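Long-range contacts in gluconate kinase (PDB 3LL3), which probably phosphorylates a sugar or sugar acid with ATP as a member of the FGGY carbohydrate kinase family, and binds ATP and D-xylulose: residues Asn248-Asp253 / Ser449-Phe454; Asn379-Ala384 / Ala414-Val419; Ala396-Gly401 / Val422-Gln427. One frame throughout, in Å; residues are numbered along the deposited sequence.

Contact 1: residues Asn248-Asp253 / Ser449-Phe454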
loop_
_atom_site.group_PDB
_atom_site.type_symbol
_atom_site.label_atom_id
_atom_site.label_comp_id
_atom_site.label_asym_id
_atom_site.label_seq_id
_atom_site.Cartn_x
_atom_site.Cartn_y
_atom_site.Cartn_z
ATOM N N ASN A 248 -4.062 26.058 -26.592
ATOM C CA ASN A 248 -4.855 27.272 -26.409
ATOM C C ASN A 248 -5.051 27.674 -24.957
ATOM O O ASN A 248 -6.041 28.318 -24.617
ATOM C CB ASN A 248 -6.220 27.142 -27.080
ATOM C CG ASN A 248 -6.812 28.486 -27.436
ATOM O OD1 ASN A 248 -6.078 29.458 -27.612
ATOM N ND2 ASN A 248 -8.139 28.555 -27.542
ATOM N N ALA A 249 -4.136 27.272 -24.087
ATOM C CA ALA A 249 -4.218 27.708 -22.695
ATOM C C ALA A 249 -3.300 28.900 -22.507
ATOM O O ALA A 249 -2.218 28.778 -21.940
ATOM C CB ALA A 249 -3.861 26.571 -21.734
ATOM N N ILE A 250 -3.733 30.058 -22.990
ATOM C CA ILE A 250 -2.825 31.212 -23.126
ATOM C C ILE A 250 -2.896 32.127 -21.913
ATOM O O ILE A 250 -2.064 33.030 -21.751
ATOM C CB ILE A 250 -3.124 32.020 -24.395
ATOM C CG1 ILE A 250 -4.517 32.632 -24.285
ATOM C CG2 ILE A 250 -3.033 31.123 -25.622
ATOM C CD1 ILE A 250 -4.921 33.439 -25.474
ATOM N N ASP A 251 -3.875 31.883 -21.048
ATOM C CA ASP A 251 -4.013 32.707 -19.848
ATOM C C ASP A 251 -4.504 31.906 -18.648
ATOM O O ASP A 251 -4.804 30.711 -18.762
ATOM C CB ASP A 251 -4.897 33.939 -20.096
ATOM C CG ASP A 251 -6.301 33.577 -20.555
ATOM O OD1 ASP A 251 -6.896 32.610 -20.026
ATOM O OD2 ASP A 251 -6.810 34.283 -21.455
ATOM N N SER A 252 -4.586 32.579 -17.506
ATOM C CA SER A 252 -4.852 31.921 -16.234
ATOM C C SER A 252 -6.268 31.348 -16.083
ATOM O O SER A 252 -6.532 30.621 -15.127
ATOM C CB SER A 252 -4.569 32.885 -15.086
ATOM O OG SER A 252 -5.400 34.024 -15.206
ATOM N N ASP A 253 -7.176 31.685 -17.002
ATOM C CA ASP A 253 -8.524 31.115 -16.979
ATOM C C ASP A 253 -8.475 29.645 -17.383
ATOM O O ASP A 253 -9.425 28.904 -17.145
ATOM C CB ASP A 253 -9.487 31.868 -17.910
ATOM C CG ASP A 253 -9.901 33.239 -17.370
ATOM O OD1 ASP A 253 -9.922 33.448 -16.141
ATOM O OD2 ASP A 253 -10.217 34.124 -18.193
ATOM N N SER A 449 -3.602 35.129 -28.899
ATOM C CA SER A 449 -4.928 34.514 -28.849
ATOM C C SER A 449 -5.330 33.926 -30.189
ATOM O O SER A 449 -6.206 33.062 -30.275
ATOM C CB SER A 449 -5.982 35.527 -28.387
ATOM O OG SER A 449 -6.037 36.656 -29.244
ATOM N N GLU A 450 -4.693 34.393 -31.251
ATOM C CA GLU A 450 -5.053 33.908 -32.570
ATOM C C GLU A 450 -4.680 32.437 -32.763
ATOM O O GLU A 450 -5.148 31.803 -33.695
ATOM C CB GLU A 450 -4.449 34.803 -33.671
ATOM C CG GLU A 450 -4.962 36.244 -33.638
ATOM C CD GLU A 450 -4.140 37.186 -34.505
ATOM O OE1 GLU A 450 -3.504 36.704 -35.463
ATOM O OE2 GLU A 450 -4.132 38.407 -34.232
ATOM N N ILE A 451 -3.839 31.896 -31.887
ATOM C CA ILE A 451 -3.451 30.486 -31.975
ATOM C C ILE A 451 -4.672 29.579 -31.844
ATOM O O ILE A 451 -4.660 28.431 -32.287
ATOM C CB ILE A 451 -2.402 30.103 -30.909
ATOM C CG1 ILE A 451 -1.674 28.826 -31.323
ATOM C CG2 ILE A 451 -3.062 29.944 -29.525
ATOM C CD1 ILE A 451 -0.435 28.544 -30.503
ATOM N N GLY A 452 -5.728 30.108 -31.244
ATOM C CA GLY A 452 -6.985 29.386 -31.115
ATOM C C GLY A 452 -7.530 28.851 -32.423
ATOM O O GLY A 452 -8.251 27.856 -32.446
ATOM N N GLN A 453 -7.203 29.496 -33.536
ATOM C CA GLN A 453 -7.760 29.011 -34.785
ATOM C C GLN A 453 -7.075 27.736 -35.231
ATOM O O GLN A 453 -7.620 26.980 -36.037
ATOM C CB GLN A 453 -7.739 30.072 -35.880
ATOM C CG GLN A 453 -6.400 30.593 -36.247
ATOM C CD GLN A 453 -6.507 31.705 -37.279
ATOM O OE1 GLN A 453 -6.842 31.462 -38.454
ATOM N NE2 GLN A 453 -6.231 32.935 -36.846
ATOM N N PHE A 454 -5.891 27.486 -34.680
ATOM C CA PHE A 454 -5.118 26.313 -35.052
ATOM C C PHE A 454 -5.255 25.224 -34.002
ATOM O O PHE A 454 -5.346 24.048 -34.330
ATOM C CB PHE A 454 -3.652 26.713 -35.261
ATOM C CG PHE A 454 -3.493 27.784 -36.296
ATOM C CD1 PHE A 454 -3.659 27.485 -37.637
ATOM C CD2 PHE A 454 -3.268 29.095 -35.927
ATOM C CE1 PHE A 454 -3.561 28.465 -38.596
ATOM C CE2 PHE A 454 -3.157 30.083 -36.880
ATOM C CZ PHE A 454 -3.305 29.767 -38.218
HETATM O O HOH W 1 -6.945 31.814 -27.901
#
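The backbone oxygen of Ser449 is gripped twice and, through one of its donors, tied to Asn248. Gly452 N gives its hydrogen to Ser449 O at 3.1 Å, the i to i+3 bond of a 3-10 turn, and a water donates to the same Ser449 O at 2.8 Å. That water points its other proton at Asn248 OD1, 2.5 Å away, so both of its hydrogens are spent on joining the two loops. The first torsion of Asn248 holds CG anti to the backbone N (chi1 -155°), which carries the amide group toward Gly452. Direct polar bonds between the segments are absent. Instead Asn248 OD1 lies 3.6 Å from Gly452 CA and 3.6 Å from Ile451 CG2, contacts that are van der Waals in kind.

Asn248 has positive phi (64°) and is the C-prime residue of the Schellman motif that ends helix 239-245, where Ala249 N and Asn248 N return to Thr244 O and Ile245 O. The apolar half of the contact belongs to Ile250. With CD1 anti to CA (chi2 -180°), its extended branch lays CD1 against Ser449 CA at 3.5 Å and Ser449 CB at 3.7 Å. Its other branch, Ile250 CG2, meets Ile451 CG2 at 4.1 Å as the two side chains slide past each other in opposite directions. Ile451 also packs on Ala433 and Phe436 of helix 429-441, which ties this edge to the interior.

The contact thus joins the connection between helix 239-245 and strand 254-259 to the one between helix 429-441 and strand 457-461. Only 185 Å² is buried, and the polar link runs through a water, so the pairing probably depends more on methyl packing and one ordered solvent molecule than on direct polar recognition.

Contact 2: residues Asn379-Ala384 / Ala414-Val419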
loop_
_atom_site.group_PDB
_atom_site.type_symbol
_atom_site.label_atom_id
_atom_site.label_comp_id
_atom_site.label_asym_id
_atom_site.label_seq_id
_atom_site.Cartn_x
_atom_site.Cartn_y
_atom_site.Cartn_z
ATOM N N ASN A 379 -2.816 12.520 -7.855
ATOM C CA ASN A 379 -1.469 13.080 -7.753
ATOM C C ASN A 379 -1.373 14.344 -8.633
ATOM O O ASN A 379 -0.862 15.375 -8.206
ATOM C CB ASN A 379 -0.461 12.015 -8.188
ATOM C CG ASN A 379 0.988 12.476 -8.084
ATOM O OD1 ASN A 379 1.782 12.237 -8.998
ATOM N ND2 ASN A 379 1.341 13.110 -6.976
ATOM N N LEU A 380 -1.897 14.239 -9.848
ATOM C CA LEU A 380 -1.965 15.370 -10.775
ATOM C C LEU A 380 -2.835 16.496 -10.227
ATOM O O LEU A 380 -2.548 17.673 -10.441
ATOM C CB LEU A 380 -2.501 14.910 -12.137
ATOM C CG LEU A 380 -1.537 14.073 -12.991
ATOM C CD1 LEU A 380 -2.304 13.207 -14.004
ATOM C CD2 LEU A 380 -0.495 14.926 -13.678
ATOM N N TYR A 381 -3.914 16.140 -9.538
ATOM C CA TYR A 381 -4.796 17.154 -8.979
ATOM C C TYR A 381 -4.128 17.821 -7.798
ATOM O O TYR A 381 -4.361 18.996 -7.519
ATOM C CB TYR A 381 -6.120 16.535 -8.557
ATOM C CG TYR A 381 -7.075 17.501 -7.905
ATOM C CD1 TYR A 381 -7.617 18.573 -8.615
ATOM C CD2 TYR A 381 -7.451 17.333 -6.590
ATOM C CE1 TYR A 381 -8.506 19.450 -8.010
ATOM C CE2 TYR A 381 -8.334 18.193 -5.980
ATOM C CZ TYR A 381 -8.868 19.249 -6.689
ATOM O OH TYR A 381 -9.767 20.091 -6.062
ATOM N N ASP A 382 -3.303 17.046 -7.102
ATOM C CA ASP A 382 -2.488 17.536 -5.989
ATOM C C ASP A 382 -1.529 18.624 -6.523
ATOM O O ASP A 382 -1.410 19.717 -5.950
ATOM C CB ASP A 382 -1.719 16.338 -5.401
ATOM C CG ASP A 382 -0.948 16.671 -4.121
ATOM O OD1 ASP A 382 -0.974 17.830 -3.673
ATOM O OD2 ASP A 382 -0.328 15.748 -3.546
ATOM N N ALA A 383 -0.858 18.328 -7.631
ATOM C CA ALA A 383 0.057 19.299 -8.241
ATOM C C ALA A 383 -0.719 20.508 -8.763
ATOM O O ALA A 383 -0.351 21.638 -8.496
ATOM C CB ALA A 383 0.885 18.666 -9.352
ATOM N N ALA A 384 -1.807 20.267 -9.484
ATOM C CA ALA A 384 -2.659 21.361 -9.966
ATOM C C ALA A 384 -3.125 22.290 -8.835
ATOM O O ALA A 384 -3.132 23.507 -8.979
ATOM C CB ALA A 384 -3.859 20.806 -10.721
ATOM N N ALA A 414 -12.313 15.037 -15.016
ATOM C CA ALA A 414 -13.351 16.046 -14.821
ATOM C C ALA A 414 -13.946 15.951 -13.414
ATOM O O ALA A 414 -14.129 16.964 -12.738
ATOM C CB ALA A 414 -14.453 15.869 -15.863
ATOM N N ASN A 415 -14.274 14.728 -12.999
ATOM C CA ASN A 415 -14.866 14.495 -11.687
ATOM C C ASN A 415 -13.943 14.812 -10.492
ATOM O O ASN A 415 -14.406 15.323 -9.468
ATOM C CB ASN A 415 -15.377 13.058 -11.602
ATOM C CG ASN A 415 -16.523 12.791 -12.568
ATOM O OD1 ASN A 415 -17.082 13.722 -13.146
ATOM N ND2 ASN A 415 -16.871 11.523 -12.749
ATOM N N ILE A 416 -12.652 14.497 -10.632
ATOM C CA ILE A 416 -11.659 14.787 -9.596
ATOM C C ILE A 416 -11.251 16.261 -9.566
ATOM O O ILE A 416 -11.239 16.877 -8.497
ATOM C CB ILE A 416 -10.421 13.884 -9.743
ATOM C CG1 ILE A 416 -10.777 12.457 -9.307
ATOM C CG2 ILE A 416 -9.244 14.431 -8.940
ATOM C CD1 ILE A 416 -9.702 11.440 -9.626
ATOM N N PHE A 417 -10.921 16.827 -10.722
ATOM C CA PHE A 417 -10.600 18.255 -10.809
ATOM C C PHE A 417 -11.836 19.139 -10.580
ATOM O O PHE A 417 -11.715 20.282 -10.144
ATOM C CB PHE A 417 -9.950 18.602 -12.164
ATOM C CG PHE A 417 -8.486 18.210 -12.277
ATOM C CD1 PHE A 417 -7.505 19.181 -12.403
ATOM C CD2 PHE A 417 -8.102 16.875 -12.278
ATOM C CE1 PHE A 417 -6.145 18.829 -12.520
ATOM C CE2 PHE A 417 -6.765 16.510 -12.398
ATOM C CZ PHE A 417 -5.776 17.491 -12.507
ATOM N N ASN A 418 -13.023 18.608 -10.860
ATOM C CA ASN A 418 -14.265 19.381 -10.735
ATOM C C ASN A 418 -14.242 20.658 -11.582
ATOM O O ASN A 418 -14.724 21.709 -11.151
ATOM C CB ASN A 418 -14.579 19.755 -9.287
ATOM C CG ASN A 418 -16.072 20.052 -9.075
ATOM O OD1 ASN A 418 -16.909 19.690 -9.906
ATOM N ND2 ASN A 418 -16.404 20.705 -7.967
ATOM N N VAL A 419 -13.643 20.555 -12.763
ATOM C CA VAL A 419 -13.719 21.593 -13.781
ATOM C C VAL A 419 -13.873 20.860 -15.127
ATOM O O VAL A 419 -13.509 19.681 -15.246
ATOM C CB VAL A 419 -12.469 22.537 -13.769
ATOM C CG1 VAL A 419 -12.121 22.996 -12.362
ATOM C CG2 VAL A 419 -11.286 21.859 -14.360
#
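Tyr381 leaves its helix toward Phe417, with CG anti to the backbone N (chi1 177°), and its atoms from CB to CZ meet the other helix. Tyr381 CB stands over the Phe417 ring, 4.2 Å from the centroid and 22° off the normal, a CH-pi contact, while Ile416 CG2 touches the same Tyr381 CB at 3.8 Å. Tyr381 CG also rests on this methyl. At the next step Tyr381 CD1 hangs 3.7 Å above the Phe417 plane, offset toward the rim. This is the point of an edge-to-face (T-shaped) pair, with planes at 68° and centroids 5.2 Å apart.

The pairing joins helix 365-388 to helix 407-417, the helix of a beta-alpha-beta crossover between strands 396-400 and 421-424. Farther out, Tyr381 CE1 lies 3.7 Å from Phe417 CA, and the carbonyl oxygen of Ile416 sits over the centre of the Tyr381 ring, 3.8 Å from CZ. Phe475 of helix 465-485 makes a further edge-to-face pair with Tyr381. An alanine in place of Phe417 would probably open a gap beneath Tyr381 CB and CD1 and deprive Ala384 CB of the ring atom CE1 that it meets at 3.5 Å.

Contact 3: residues Ala396-Gly401 / Val422-Gln427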
loop_
_atom_site.group_PDB
_atom_site.type_symbol
_atom_site.label_atom_id
_atom_site.label_comp_id
_atom_site.label_asym_id
_atom_site.label_seq_id
_atom_site.Cartn_x
_atom_site.Cartn_y
_atom_site.Cartn_z
ATOM N N ALA A 396 -11.532 25.703 -17.369
ATOM C CA ALA A 396 -11.371 24.512 -18.181
ATOM C C ALA A 396 -9.940 24.024 -18.055
ATOM O O ALA A 396 -9.035 24.802 -17.772
ATOM C CB ALA A 396 -11.713 24.782 -19.636
ATOM N N ILE A 397 -9.770 22.724 -18.244
ATOM C CA ILE A 397 -8.473 22.090 -18.341
ATOM C C ILE A 397 -8.372 21.592 -19.763
ATOM O O ILE A 397 -9.185 20.752 -20.189
ATOM C CB ILE A 397 -8.356 20.843 -17.430
ATOM C CG1 ILE A 397 -8.748 21.163 -15.982
ATOM C CG2 ILE A 397 -6.950 20.268 -17.528
ATOM C CD1 ILE A 397 -7.915 22.209 -15.332
ATOM N N ASN A 398 -7.413 22.130 -20.514
ATOM C CA ASN A 398 -7.149 21.656 -21.864
ATOM C C ASN A 398 -6.203 20.469 -21.826
ATOM O O ASN A 398 -5.039 20.609 -21.450
ATOM C CB ASN A 398 -6.580 22.784 -22.726
ATOM C CG ASN A 398 -7.494 23.995 -22.760
ATOM O OD1 ASN A 398 -7.189 25.015 -23.376
ATOM N ND2 ASN A 398 -8.621 23.887 -22.092
ATOM N N ALA A 399 -6.710 19.309 -22.235
ATOM C CA ALA A 399 -6.078 18.030 -21.937
ATOM C C ALA A 399 -5.616 17.249 -23.151
ATOM O O ALA A 399 -6.324 17.147 -24.153
ATOM C CB ALA A 399 -7.033 17.168 -21.108
ATOM N N THR A 400 -4.446 16.645 -23.024
ATOM C CA THR A 400 -3.866 15.843 -24.084
ATOM C C THR A 400 -3.099 14.686 -23.451
ATOM O O THR A 400 -2.892 14.674 -22.243
ATOM C CB THR A 400 -2.857 16.675 -24.910
ATOM O OG1 THR A 400 -1.885 17.260 -24.035
ATOM C CG2 THR A 400 -3.563 17.804 -25.684
ATOM N N GLY A 401 -2.656 13.740 -24.269
ATOM C CA GLY A 401 -1.782 12.680 -23.813
ATOM C C GLY A 401 -2.418 11.304 -23.831
ATOM O O GLY A 401 -3.606 11.174 -23.622
ATOM N N VAL A 422 -11.381 19.706 -21.495
ATOM C CA VAL A 422 -11.467 19.926 -22.933
ATOM C C VAL A 422 -10.359 19.200 -23.670
ATOM O O VAL A 422 -9.182 19.498 -23.473
ATOM C CB VAL A 422 -11.373 21.422 -23.277
ATOM C CG1 VAL A 422 -11.518 21.624 -24.772
ATOM C CG2 VAL A 422 -12.405 22.209 -22.497
ATOM N N THR A 423 -10.727 18.252 -24.523
ATOM C CA THR A 423 -9.737 17.522 -25.296
ATOM C C THR A 423 -9.513 18.268 -26.601
ATOM O O THR A 423 -10.361 19.047 -27.025
ATOM C CB THR A 423 -10.158 16.068 -25.559
ATOM O OG1 THR A 423 -11.496 16.048 -26.077
ATOM C CG2 THR A 423 -10.115 15.276 -24.274
HETATM N N MSE A 424 -8.359 18.053 -27.217
HETATM C CA MSE A 424 -7.940 18.865 -28.359
HETATM C C MSE A 424 -7.862 18.018 -29.610
HETATM O O MSE A 424 -7.575 16.821 -29.549
HETATM C CB MSE A 424 -6.568 19.506 -28.094
HETATM C CG MSE A 424 -6.449 20.127 -26.714
HETATM SE SE MSE A 424 -7.723 21.606 -26.438
HETATM C CE MSE A 424 -7.125 22.732 -27.958
ATOM N N LYS A 425 -8.107 18.645 -30.750
ATOM C CA LYS A 425 -7.989 17.944 -32.024
ATOM C C LYS A 425 -6.541 17.547 -32.290
ATOM O O LYS A 425 -6.285 16.473 -32.838
ATOM C CB LYS A 425 -8.576 18.777 -33.171
ATOM C CG LYS A 425 -10.093 18.940 -33.057
ATOM C CD LYS A 425 -10.711 19.705 -34.231
ATOM C CE LYS A 425 -12.220 19.892 -34.007
ATOM N NZ LYS A 425 -12.822 20.927 -34.908
ATOM N N GLU A 426 -5.600 18.393 -31.869
ATOM C CA GLU A 426 -4.176 18.135 -32.110
ATOM C C GLU A 426 -3.350 17.835 -30.859
ATOM O O GLU A 426 -3.162 18.694 -29.984
ATOM C CB GLU A 426 -3.530 19.303 -32.856
ATOM C CG GLU A 426 -2.054 19.041 -33.192
ATOM C CD GLU A 426 -1.889 17.759 -33.997
ATOM O OE1 GLU A 426 -1.086 16.889 -33.589
ATOM O OE2 GLU A 426 -2.594 17.615 -35.029
ATOM N N GLN A 427 -2.817 16.621 -30.793
ATOM C CA GLN A 427 -2.000 16.234 -29.652
ATOM C C GLN A 427 -0.592 16.820 -29.752
ATOM O O GLN A 427 0.070 16.990 -28.735
ATOM C CB GLN A 427 -1.925 14.709 -29.500
ATOM C CG GLN A 427 -3.281 14.031 -29.442
ATOM C CD GLN A 427 -4.031 14.353 -28.166
ATOM O OE1 GLN A 427 -5.102 14.976 -28.196
ATOM N NE2 GLN A 427 -3.475 13.928 -27.034
HETATM O O HOH W 2 -6.674 15.594 -26.312
#
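Val422 is held to strand 396-400 by both its backbone N and its O: the N donates to Ile397 O at 2.8 Å and 174°, and the O accepts from Ala399 N at 2.8 Å and 170°. These nearly straight bonds fix the parallel register of Asn398 with Val422, whose side chains lie side by side and point the same way. Val422 CG2 also reaches Ala396 CB at 3.9 Å, adding a methyl contact at the start of the pairing.

Beyond Ala399 the direct backbone bonding gives way; the strand axes, 35° apart, are consistent with this divergence. A water enters, accepting from Met424 N at 3.1 Å and lying 2.7 Å from Ala399 O. Thr400 CG2 crosses to CG of Met424 (selenomethionine in this crystal) at 3.8 Å, while Thr400 OG1 bonds to Asn258 on the neighbouring strand. Outermost is exposed Gln427, bent at chi2, which brings its CD within 4.2 Å of Thr400 CB.

Gly401 closes residues 396-401 at backbone angles that would jam a CB against the preceding carbonyl oxygen, and it touches the bound ATP. Adjacent parallel strands of a beta-alpha-beta unit, the first leading into a glycine at the nucleotide, fit the actin-like ATPase fold of FGGY kinases.

Contact 3 buries 383 Å² within the C-terminal sheet and alone has direct backbone hydrogen bonds between its segments. Contact 2 (240 Å²) is also buried but mainly apolar and aromatic, without hydrogen bonds across it, packing helices 365-388 and 407-417. Helix 407-417 of contact 2 connects the two strands of contact 3, and the contacts touch, with Phe417 CD1 4.2 Å from Ile397 CD1. Contact 1, with 185 Å², is a surface meeting of loops bridged by water. Its first loop leads into strand 254-259, the sheet neighbour of strand 396-400, and Asn248 packs on Asn398 of contact 3, whereas contacts 1 and 2 stay about 8 Å apart at their nearest atoms. Contact 3 reaches the ATP; contact 1 lies away from the ligand sites.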